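Local coordinates for putative Acetyltransferase (Lactobacillus plantarum WCFS1, PDB 3EFA), which probably transfers an acetyl group from acetyl-coenzyme A to an amine of a still unidentified substrate, as a member of the GNAT family, at residues Phe119-Pro131 with Asp135-Leu147. Residues are numbered along the deposited sequence; the frame is centred on the assembly and turned at random.
With FMT (formic acid), chain D.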
# COMPACT_ATOMS: atom_id res chain seq x y z
N PHE A 119 -14.25 -10.06 -5.63
CA PHE A 119 -14.28 -9.74 -7.06
C PHE A 119 -12.85 -9.58 -7.61
O PHE A 119 -12.48 -10.25 -8.58
CB PHE A 119 -15.11 -8.48 -7.27
CG PHE A 119 -15.11 -7.97 -8.69
CD1 PHE A 119 -15.95 -8.54 -9.65
CD2 PHE A 119 -14.30 -6.91 -9.07
CE1 PHE A 119 -15.96 -8.06 -10.97
CE2 PHE A 119 -14.31 -6.43 -10.37
CZ PHE A 119 -15.14 -7.01 -11.33
N TYR A 120 -12.05 -8.73 -6.97
CA TYR A 120 -10.69 -8.49 -7.46
C TYR A 120 -9.77 -9.70 -7.29
O TYR A 120 -8.86 -9.91 -8.10
CB TYR A 120 -10.09 -7.19 -6.87
CG TYR A 120 -10.74 -5.95 -7.46
CD1 TYR A 120 -10.58 -5.63 -8.81
CD2 TYR A 120 -11.54 -5.12 -6.68
CE1 TYR A 120 -11.19 -4.51 -9.36
CE2 TYR A 120 -12.16 -4.00 -7.22
CZ TYR A 120 -11.98 -3.70 -8.57
OH TYR A 120 -12.58 -2.58 -9.12
N GLU A 121 -10.01 -10.51 -6.25
CA GLU A 121 -9.27 -11.76 -6.08
C GLU A 121 -9.52 -12.74 -7.25
O GLU A 121 -8.59 -13.37 -7.74
CB GLU A 121 -9.57 -12.40 -4.72
CG GLU A 121 -8.99 -11.59 -3.55
CD GLU A 121 -9.29 -12.17 -2.17
OE1 GLU A 121 -10.27 -12.94 -2.02
OE2 GLU A 121 -8.55 -11.83 -1.22
N LEU A 122 -10.77 -12.84 -7.70
CA LEU A 122 -11.07 -13.66 -8.88
C LEU A 122 -10.32 -13.17 -10.12
O LEU A 122 -9.98 -13.97 -10.99
CB LEU A 122 -12.57 -13.70 -9.17
CG LEU A 122 -13.41 -14.67 -8.33
CD1 LEU A 122 -14.85 -14.57 -8.75
CD2 LEU A 122 -12.90 -16.11 -8.45
N CYS A 123 -10.07 -11.87 -10.18
CA CYS A 123 -9.31 -11.30 -11.30
C CYS A 123 -7.80 -11.40 -11.09
O CYS A 123 -7.03 -10.97 -11.95
CB CYS A 123 -9.71 -9.85 -11.59
SG CYS A 123 -11.45 -9.61 -12.07
N GLY A 124 -7.38 -11.95 -9.95
CA GLY A 124 -5.97 -12.19 -9.69
C GLY A 124 -5.22 -11.19 -8.81
O GLY A 124 -3.99 -11.28 -8.69
N TYR A 125 -5.94 -10.25 -8.19
CA TYR A 125 -5.32 -9.32 -7.23
C TYR A 125 -5.23 -9.92 -5.81
O TYR A 125 -5.97 -10.85 -5.48
CB TYR A 125 -6.08 -7.98 -7.19
CG TYR A 125 -5.98 -7.18 -8.48
CD1 TYR A 125 -5.15 -6.06 -8.58
CD2 TYR A 125 -6.71 -7.56 -9.61
CE1 TYR A 125 -5.03 -5.34 -9.77
CE2 TYR A 125 -6.61 -6.86 -10.79
CZ TYR A 125 -5.77 -5.75 -10.88
OH TYR A 125 -5.69 -5.07 -12.07
N ARG A 126 -4.31 -9.41 -5.00
CA ARG A 126 -4.22 -9.77 -3.57
C ARG A 126 -4.04 -8.53 -2.66
O ARG A 126 -3.39 -7.56 -3.05
CB ARG A 126 -3.08 -10.78 -3.33
CG ARG A 126 -1.73 -10.17 -3.63
CD ARG A 126 -0.55 -11.08 -3.31
NE ARG A 126 0.67 -10.29 -3.12
CZ ARG A 126 1.21 -9.51 -4.05
NH1 ARG A 126 0.63 -9.40 -5.25
NH2 ARG A 126 2.31 -8.82 -3.80
N VAL A 127 -4.60 -8.58 -1.45
CA VAL A 127 -4.42 -7.50 -0.48
C VAL A 127 -2.95 -7.38 -0.08
O VAL A 127 -2.31 -8.38 0.24
CB VAL A 127 -5.25 -7.76 0.80
CG1 VAL A 127 -5.05 -6.61 1.82
CG2 VAL A 127 -6.73 -7.96 0.45
N THR A 128 -2.40 -6.16 -0.13
CA THR A 128 -1.04 -5.92 0.39
C THR A 128 -1.04 -4.98 1.59
O THR A 128 -0.02 -4.83 2.25
CB THR A 128 -0.03 -5.37 -0.67
OG1 THR A 128 -0.56 -4.19 -1.29
CG2 THR A 128 0.32 -6.42 -1.73
N ALA A 129 -2.18 -4.35 1.86
CA ALA A 129 -2.30 -3.45 3.00
C ALA A 129 -3.76 -3.18 3.35
O ALA A 129 -4.63 -3.18 2.47
CB ALA A 129 -1.56 -2.13 2.73
N GLY A 130 -4.03 -2.97 4.63
CA GLY A 130 -5.38 -2.68 5.10
C GLY A 130 -6.11 -3.91 5.58
O GLY A 130 -5.53 -4.99 5.64
N PRO A 131 -7.41 -3.76 5.89
CA PRO A 131 -8.30 -2.59 5.73
C PRO A 131 -7.96 -1.35 6.58
O PRO A 131 -7.42 -1.48 7.67
CB PRO A 131 -9.68 -3.12 6.16
CG PRO A 131 -9.56 -4.61 6.18
CD PRO A 131 -8.13 -4.93 6.45
N ASP A 135 -12.47 8.96 3.64
CA ASP A 135 -13.73 9.57 3.23
C ASP A 135 -14.92 8.97 4.01
O ASP A 135 -16.08 9.26 3.70
CB ASP A 135 -13.95 9.43 1.71
CG ASP A 135 -13.08 10.38 0.89
OD1 ASP A 135 -12.71 11.47 1.40
OD2 ASP A 135 -12.78 10.06 -0.28
N GLY A 136 -14.62 8.13 5.00
CA GLY A 136 -15.64 7.58 5.89
C GLY A 136 -15.89 6.07 5.85
O GLY A 136 -16.68 5.56 6.65
N ALA A 137 -15.23 5.35 4.95
CA ALA A 137 -15.51 3.92 4.73
C ALA A 137 -14.25 3.08 4.42
O ALA A 137 -13.25 3.63 3.96
CB ALA A 137 -16.56 3.77 3.64
N PRO A 138 -14.33 1.75 4.64
CA PRO A 138 -13.18 0.82 4.56
C PRO A 138 -12.63 0.56 3.15
O PRO A 138 -13.38 0.27 2.20
CB PRO A 138 -13.74 -0.50 5.14
CG PRO A 138 -15.12 -0.20 5.60
CD PRO A 138 -15.59 1.04 4.90
N VAL A 139 -11.30 0.63 3.04
CA VAL A 139 -10.58 0.42 1.79
C VAL A 139 -9.49 -0.64 1.97
O VAL A 139 -8.96 -0.82 3.07
CB VAL A 139 -9.90 1.72 1.34
CG1 VAL A 139 -9.72 1.74 -0.17
CG2 VAL A 139 -10.72 2.91 1.80
N VAL A 140 -9.14 -1.35 0.89
CA VAL A 140 -8.00 -2.25 0.90
C VAL A 140 -7.09 -1.98 -0.28
O VAL A 140 -7.56 -1.70 -1.38
CB VAL A 140 -8.41 -3.74 0.89
CG1 VAL A 140 -8.76 -4.23 2.30
CG2 VAL A 140 -9.57 -3.99 -0.10
N ILE A 141 -5.78 -2.06 -0.05
CA ILE A 141 -4.79 -1.86 -1.10
C ILE A 141 -4.46 -3.21 -1.75
O ILE A 141 -4.06 -4.14 -1.05
CB ILE A 141 -3.51 -1.20 -0.53
CG1 ILE A 141 -3.88 -0.03 0.39
CG2 ILE A 141 -2.57 -0.73 -1.64
CD1 ILE A 141 -4.57 1.12 -0.30
N MSE A 142 -4.63 -3.30 -3.06
CA MSE A 142 -4.45 -4.57 -3.78
C MSE A 142 -3.47 -4.48 -4.96
O MSE A 142 -3.42 -3.47 -5.66
CB MSE A 142 -5.81 -5.14 -4.25
CG MSE A 142 -6.88 -5.19 -3.15
SE MSE A 142 -8.57 -6.12 -3.59
CE MSE A 142 -7.84 -7.95 -3.67
N HIS A 143 -2.69 -5.54 -5.18
CA HIS A 143 -1.77 -5.57 -6.31
C HIS A 143 -1.89 -6.87 -7.13
O HIS A 143 -2.41 -7.88 -6.66
CB HIS A 143 -0.32 -5.33 -5.85
CG HIS A 143 -0.08 -3.93 -5.37
ND1 HIS A 143 -0.06 -3.59 -4.04
CD2 HIS A 143 0.11 -2.77 -6.06
CE1 HIS A 143 0.15 -2.29 -3.92
NE2 HIS A 143 0.25 -1.77 -5.13
N LYS A 144 -1.41 -6.81 -8.36
CA LYS A 144 -1.40 -7.96 -9.25
C LYS A 144 -0.21 -7.84 -10.20
O LYS A 144 0.05 -6.76 -10.73
CB LYS A 144 -2.70 -8.02 -10.07
CG LYS A 144 -2.68 -9.09 -11.16
CD LYS A 144 -3.97 -9.14 -11.97
CE LYS A 144 -3.88 -10.23 -13.03
NZ LYS A 144 -5.08 -10.29 -13.93
N GLN A 145 0.51 -8.93 -10.41
CA GLN A 145 1.53 -8.95 -11.45
C GLN A 145 0.88 -9.08 -12.82
O GLN A 145 0.03 -9.94 -13.03
CB GLN A 145 2.52 -10.09 -11.23
CG GLN A 145 3.66 -10.13 -12.25
CD GLN A 145 4.91 -10.84 -11.74
OE1 GLN A 145 5.02 -11.16 -10.55
NE2 GLN A 145 5.86 -11.08 -12.63
N LEU A 146 1.26 -8.21 -13.75
CA LEU A 146 0.70 -8.26 -15.10
C LEU A 146 1.58 -9.08 -16.06
O LEU A 146 2.80 -8.89 -16.13
CB LEU A 146 0.50 -6.85 -15.66
CG LEU A 146 -0.36 -5.91 -14.82
CD1 LEU A 146 -0.48 -4.56 -15.51
CD2 LEU A 146 -1.74 -6.50 -14.56
N LEU A 147 0.95 -9.99 -16.78
CA LEU A 147 1.67 -10.86 -17.71
C LEU A 147 0.96 -10.96 -19.05
O LEU A 147 1.21 -10.15 -19.94
CB LEU A 147 1.85 -12.26 -17.10
CG LEU A 147 2.73 -12.29 -15.84
CD1 LEU A 147 2.50 -13.58 -15.07
CD2 LEU A 147 4.20 -12.10 -16.21
C FMT D . -0.82 -11.42 -8.00
O1 FMT D . 0.25 -11.32 -8.61
O2 FMT D . -1.03 -11.00 -6.86
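A C-terminal beta hairpin of the GNAT fold joins strand 126-129, outermost in the sheet within this chain, to strand 139-145. Antiparallel pairing is established by reciprocal bonds between Arg-126 and His-143, with Arg-126 N to His-143 O at 3.0 Å. A classic beta bulge then shifts the register: Thr-128 N reaches Ile-141 O at 2.8 Å and 170°, while Ala-129 N makes a weak bond to the same oxygen. On the sheet face of Arg-126 and Ala-129, Thr-128 OG1 and His-143 ND1 share a hydrogen bond of 2.9 Å, near the imidazole plane; Glu-109 hydrogen-bonds NE2, so both ring nitrogens are bonded and the ring's rotation is fixed. The other face receives helix 117-122. There selenomethionine Met-142 sets SE 3.8 Å from Tyr-120 CB and 5.4 Å from the centroid of the Tyr-120 ring, approaching obliquely, a Met-aromatic contact, and its bend at chi3 (69°) carries CE to Glu-121 CG and Tyr-125 CB. A Schellman motif with Gly-124 at positive phi closes the helix, after which Tyr-125 offers a ring face to Lys-144: Lys-144 CB lies 3.6 Å from the centroid of the Tyr-125 ring, 16° off the normal, a CH-pi contact. The Tyr-125 hydroxyl and the Lys-144 ammonium share Glu-97 of helix 88-102. Extended beyond CG, Lys-144 also delivers NZ to Cys-123 O at 2.9 Å, almost collinear with the carbonyl bond.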